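Local coordinates for extracellular solute-binding protein, family 1 (Bifidobacterium longum subsp. infantis ATCC 15697, PDB 3QUF) that probably binds a solute outside the cell and hands it to a membrane transporter, as family 1 solute-binding proteins do, at residues Leu354-Val358 and Asp359-Lys363. Sequence-based numbering, arbitrary orientation.
Sequences LKDVV and DNYFK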
loop_
_atom_site.group_PDB
_atom_site.type_symbol
_atom_site.label_atom_id
_atom_site.label_comp_id
_atom_site.label_asym_id
_atom_site.label_seq_id
_atom_site.Cartn_x
_atom_site.Cartn_y
_atom_site.Cartn_z
ATOM N N LEU A 354 11.675 6.587 11.573
ATOM C CA LEU A 354 11.354 5.973 10.288
ATOM C C LEU A 354 12.491 6.137 9.269
ATOM O O LEU A 354 12.349 5.763 8.114
ATOM C CB LEU A 354 10.081 6.606 9.734
ATOM C CG LEU A 354 8.795 6.329 10.506
ATOM C CD1 LEU A 354 7.667 7.197 9.974
ATOM C CD2 LEU A 354 8.453 4.876 10.384
ATOM N N LYS A 355 13.632 6.698 9.687
ATOM C CA LYS A 355 14.660 7.013 8.687
ATOM C C LYS A 355 15.117 5.790 7.927
ATOM O O LYS A 355 15.161 5.849 6.705
ATOM C CB LYS A 355 15.873 7.674 9.313
ATOM C CG LYS A 355 16.902 8.111 8.259
ATOM C CD LYS A 355 18.100 8.777 8.913
ATOM C CE LYS A 355 19.118 9.268 7.870
ATOM N NZ LYS A 355 18.451 10.064 6.818
ATOM N N ASP A 356 15.426 4.697 8.622
ATOM C CA ASP A 356 15.840 3.402 7.983
ATOM C C ASP A 356 14.787 2.918 7.004
ATOM O O ASP A 356 15.078 2.661 5.818
ATOM C CB ASP A 356 16.152 2.330 9.048
ATOM C CG ASP A 356 16.612 0.941 8.443
ATOM O OD1 ASP A 356 17.431 0.885 7.481
ATOM O OD2 ASP A 356 16.176 -0.121 8.978
ATOM N N VAL A 357 13.554 2.789 7.469
ATOM C CA VAL A 357 12.512 2.250 6.613
ATOM C C VAL A 357 12.275 3.132 5.383
ATOM O O VAL A 357 12.093 2.640 4.278
ATOM C CB VAL A 357 11.218 1.853 7.382
ATOM C CG1 VAL A 357 11.519 0.682 8.314
ATOM C CG2 VAL A 357 10.629 2.968 8.146
ATOM N N VAL A 358 12.333 4.442 5.551
ATOM C CA VAL A 358 12.154 5.327 4.418
ATOM C C VAL A 358 13.358 5.327 3.487
ATOM O O VAL A 358 13.208 5.121 2.268
ATOM C CB VAL A 358 11.786 6.735 4.854
ATOM C CG1 VAL A 358 11.775 7.724 3.682
ATOM C CG2 VAL A 358 10.391 6.657 5.531
ATOM N N ASP A 359 14.553 5.573 4.026
ATOM C CA ASP A 359 15.715 5.690 3.159
ATOM C C ASP A 359 16.172 4.382 2.527
ATOM O O ASP A 359 16.623 4.387 1.386
ATOM C CB ASP A 359 16.902 6.270 3.903
ATOM C CG ASP A 359 16.752 7.756 4.200
ATOM O OD1 ASP A 359 15.743 8.402 3.800
ATOM O OD2 ASP A 359 17.664 8.247 4.876
ATOM N N ASN A 360 16.075 3.278 3.256
ATOM C CA ASN A 360 16.665 2.035 2.800
ATOM C C ASN A 360 15.673 1.046 2.192
ATOM O O ASN A 360 16.080 0.043 1.614
ATOM C CB ASN A 360 17.473 1.415 3.924
ATOM C CG ASN A 360 18.613 2.313 4.348
ATOM O OD1 ASN A 360 19.274 2.933 3.498
ATOM N ND2 ASN A 360 18.795 2.465 5.660
ATOM N N TYR A 361 14.369 1.334 2.327
ATOM C CA TYR A 361 13.332 0.471 1.786
ATOM C C TYR A 361 12.400 1.245 0.889
ATOM O O TYR A 361 12.287 0.917 -0.284
ATOM C CB TYR A 361 12.605 -0.346 2.914
ATOM C CG TYR A 361 13.617 -1.181 3.622
ATOM C CD1 TYR A 361 13.974 -2.447 3.143
ATOM C CD2 TYR A 361 14.327 -0.656 4.703
ATOM C CE1 TYR A 361 14.968 -3.173 3.763
ATOM C CE2 TYR A 361 15.333 -1.395 5.332
ATOM C CZ TYR A 361 15.665 -2.628 4.824
ATOM O OH TYR A 361 16.674 -3.352 5.428
ATOM N N PHE A 362 11.705 2.255 1.396
ATOM C CA PHE A 362 10.777 3.016 0.555
ATOM C C PHE A 362 11.497 3.655 -0.645
ATOM O O PHE A 362 11.100 3.469 -1.794
ATOM C CB PHE A 362 10.024 4.070 1.368
ATOM C CG PHE A 362 9.136 4.928 0.527
ATOM C CD1 PHE A 362 8.006 4.421 -0.050
ATOM C CD2 PHE A 362 9.465 6.262 0.312
ATOM C CE1 PHE A 362 7.217 5.228 -0.867
ATOM C CE2 PHE A 362 8.670 7.061 -0.510
ATOM C CZ PHE A 362 7.543 6.523 -1.075
ATOM N N LYS A 363 12.568 4.368 -0.378
ATOM C CA LYS A 363 13.308 5.024 -1.461
ATOM C C LYS A 363 14.045 4.045 -2.381
ATOM O O LYS A 363 14.450 4.421 -3.468
ATOM C CB LYS A 363 14.245 6.071 -0.897
ATOM C CG LYS A 363 13.448 7.284 -0.335
ATOM C CD LYS A 363 14.386 8.441 0.085
ATOM C CE LYS A 363 14.304 9.631 -0.885
ATOM N NZ LYS A 363 14.918 9.306 -2.220
HETATM O O HOH W 1 17.040 -2.685 8.221
#
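K355 and D356 accept i to i+4 backbone bonds from D359 and N360, but from V357 on the turn widens: V357 O takes a nearly straight bond from F362 N (2.9 Å) and just a weak one from Y361 N, and V358 O is bonded by K363 N (2.8 Å), five residues on. Two side-chain pairs repeat the four-residue spacing on the outer face. K355 crosses D359 at a slant on an extended chain that bends only at its last torsion (chi4 50°), bringing NZ to 2.8 Å from D359 OD2 in a salt bridge on the syn side of the carboxylate. An alanine in place of D359 would probably leave the K355 ammonium without this mate and its solvent-exposed chain freer to swing. One residue along, D356 and N360 cross at about a right angle; ND2 of N360 gives D356 OD1 a straight 2.8 Å bond, meeting its anti lone pair. This short helix, 355-362, lies against the mixed sheet of the solute-binding fold, with V357 on V281 of strand 279-282 and F362 on I295, A136 and V138. Y361 also touches I295, from strand 295-305. The Y361 ring stands nearly upright to the D356 carboxylate, planes 84° apart, with its edge toward D356 O (3.6 Å from CD2). A water links the two residues, donating to D356 OD2 and lying 2.9 Å from Y361 OH. On the buried side, V358 CG1 approaches F362 CD2 obliquely at 4.3 Å, while the F362 ring also meets that of F367.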